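Local atomic coordinates of mbGIPC protein (Monosiga brevicollis, PDB entry 6X1X), a protein that probably binds short peptide motifs of partner proteins through its PDZ domain, the part present here, as a choanoflagellate member of the GIPC adaptor family. Residues V9-D14 with S42-V47. Residues are numbered along the deposited sequence; the frame is centred on the assembly and turned at random.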
loop_
_atom_site.group_PDB
_atom_site.type_symbol
_atom_site.label_atom_id
_atom_site.label_comp_id
_atom_site.label_asym_id
_atom_site.label_seq_id
_atom_site.Cartn_x
_atom_site.Cartn_y
_atom_site.Cartn_z
ATOM N N VAL A 9 -6.533 -2.323 4.973
ATOM C CA VAL A 9 -6.278 -0.916 5.242
ATOM C C VAL A 9 -7.450 -0.147 4.642
ATOM O O VAL A 9 -7.753 -0.306 3.456
ATOM C CB VAL A 9 -4.946 -0.486 4.608
ATOM C CG1 VAL A 9 -4.711 0.969 4.794
ATOM C CG2 VAL A 9 -3.797 -1.283 5.212
ATOM N N LYS A 10 -8.140 0.653 5.455
ATOM C CA LYS A 10 -9.251 1.474 4.983
ATOM C C LYS A 10 -8.930 2.922 5.298
ATOM O O LYS A 10 -8.771 3.278 6.469
ATOM C CB LYS A 10 -10.576 1.071 5.628
ATOM C CG LYS A 10 -11.768 1.771 5.013
ATOM C CD LYS A 10 -13.055 0.983 5.218
ATOM C CE LYS A 10 -13.992 1.687 6.182
ATOM N NZ LYS A 10 -15.368 1.100 6.170
ATOM N N VAL A 11 -8.870 3.751 4.253
ATOM C CA VAL A 11 -8.191 5.043 4.275
ATOM C C VAL A 11 -9.087 6.064 3.599
ATOM O O VAL A 11 -9.729 5.763 2.591
ATOM C CB VAL A 11 -6.845 4.965 3.516
ATOM C CG1 VAL A 11 -6.159 6.303 3.489
ATOM C CG2 VAL A 11 -5.947 3.962 4.152
ATOM N N ILE A 12 -9.104 7.282 4.120
ATOM C CA ILE A 12 -9.752 8.398 3.441
ATOM C C ILE A 12 -8.686 9.190 2.699
ATOM O O ILE A 12 -7.725 9.679 3.304
ATOM C CB ILE A 12 -10.518 9.291 4.425
ATOM C CG1 ILE A 12 -11.683 8.503 5.022
ATOM C CG2 ILE A 12 -11.015 10.526 3.715
ATOM C CD1 ILE A 12 -12.584 9.318 5.911
ATOM N N LYS A 13 -8.856 9.330 1.387
ATOM C CA LYS A 13 -7.905 10.091 0.580
ATOM C C LYS A 13 -8.332 11.550 0.644
ATOM O O LYS A 13 -9.053 12.046 -0.224
ATOM C CB LYS A 13 -7.878 9.559 -0.844
ATOM C CG LYS A 13 -6.826 10.227 -1.706
ATOM C CD LYS A 13 -6.776 9.619 -3.101
ATOM C CE LYS A 13 -5.806 10.381 -3.978
ATOM N NZ LYS A 13 -5.827 9.905 -5.387
ATOM N N ASP A 14 -7.882 12.256 1.685
ATOM C CA ASP A 14 -8.391 13.600 1.952
ATOM C C ASP A 14 -7.696 14.683 1.146
ATOM O O ASP A 14 -8.140 15.839 1.183
ATOM C CB ASP A 14 -8.307 13.934 3.446
ATOM C CG ASP A 14 -6.879 14.045 3.945
ATOM O OD1 ASP A 14 -6.209 15.043 3.619
ATOM O OD2 ASP A 14 -6.424 13.154 4.688
ATOM N N SER A 42 1.460 7.639 6.633
ATOM C CA SER A 42 2.200 7.509 7.887
ATOM C C SER A 42 1.252 7.405 9.075
ATOM O O SER A 42 1.601 6.811 10.104
ATOM C CB SER A 42 3.184 8.655 8.091
ATOM O OG SER A 42 2.517 9.856 8.429
ATOM N N ARG A 43 0.044 7.947 8.940
ATOM C CA ARG A 43 -0.944 7.921 10.011
ATOM C C ARG A 43 -1.790 6.658 10.023
ATOM O O ARG A 43 -2.584 6.466 10.961
ATOM C CB ARG A 43 -1.838 9.166 9.954
ATOM C CG ARG A 43 -1.115 10.415 10.416
ATOM C CD ARG A 43 -2.033 11.623 10.464
ATOM N NE ARG A 43 -2.292 12.190 9.146
ATOM C CZ ARG A 43 -1.497 13.074 8.555
ATOM N NH1 ARG A 43 -0.391 13.474 9.154
ATOM N NH2 ARG A 43 -1.813 13.553 7.362
ATOM N N VAL A 44 -1.638 5.777 9.042
ATOM C CA VAL A 44 -2.394 4.529 9.026
ATOM C C VAL A 44 -1.699 3.525 9.942
ATOM O O VAL A 44 -0.523 3.198 9.756
ATOM C CB VAL A 44 -2.535 3.992 7.597
ATOM C CG1 VAL A 44 -3.128 2.594 7.615
ATOM C CG2 VAL A 44 -3.396 4.934 6.757
ATOM N N ALA A 45 -2.438 3.026 10.937
ATOM C CA ALA A 45 -1.821 2.258 12.016
ATOM C C ALA A 45 -1.167 0.976 11.527
ATOM O O ALA A 45 -0.155 0.551 12.093
ATOM C CB ALA A 45 -2.860 1.919 13.084
ATOM N N ASN A 46 -1.729 0.341 10.502
ATOM C CA ASN A 46 -1.362 -1.024 10.140
ATOM C C ASN A 46 -0.759 -1.143 8.738
ATOM O O ASN A 46 -0.947 -2.163 8.071
ATOM C CB ASN A 46 -2.564 -1.959 10.298
ATOM C CG ASN A 46 -3.717 -1.599 9.367
ATOM O OD1 ASN A 46 -3.848 -0.461 8.920
ATOM N ND2 ASN A 46 -4.565 -2.582 9.070
ATOM N N VAL A 47 -0.026 -0.133 8.278
ATOM C CA VAL A 47 0.708 -0.205 7.019
ATOM C C VAL A 47 2.147 0.198 7.295
ATOM O O VAL A 47 2.396 1.124 8.074
ATOM C CB VAL A 47 0.079 0.677 5.916
ATOM C CG1 VAL A 47 0.270 2.159 6.193
ATOM C CG2 VAL A 47 0.666 0.325 4.563
HETATM O O HOH W 1 -4.578 13.914 6.436
#
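D14 and R43 meet through one water, which gives a hydrogen bond to D14 OD2 (2.7 Å) and accepts one from R43 NH2 (2.9 Å). This bridge lies at one end of a small apolar seam in the PDZ fold, where edge strand 6-12 of the antiparallel sheet faces the loop between strands 31-35 and 52-56. D14 OD2 and R43 NH2 stand 5.3 Å apart, and the opposite charges, not in direct contact, probably still attract each other; R43 NH1 is salt-bridged to D38. V44 sets one methyl against each of two strand valines: its CG1, anti to the backbone N (chi1 171°), reaches V9 CG1 at 3.6 Å, and its CG2 reaches V11 CG2 at 3.8 Å, the V44 and V11 side chains crossing nearly at right angles. Strand 81-87 pairs with the backbone of V9 and V11 through M84 and F82. A type I turn from V44 to V47 then carries the loop past V9, bringing V47 CB to 4.4 Å from V9 CG2. The N46 side chain turns back toward strand 6-12, where ND2 bonds T8 O; V9 CG2 lies off one amide face, displaced toward its O and N end, N46 OD1 nearest at 3.8 Å.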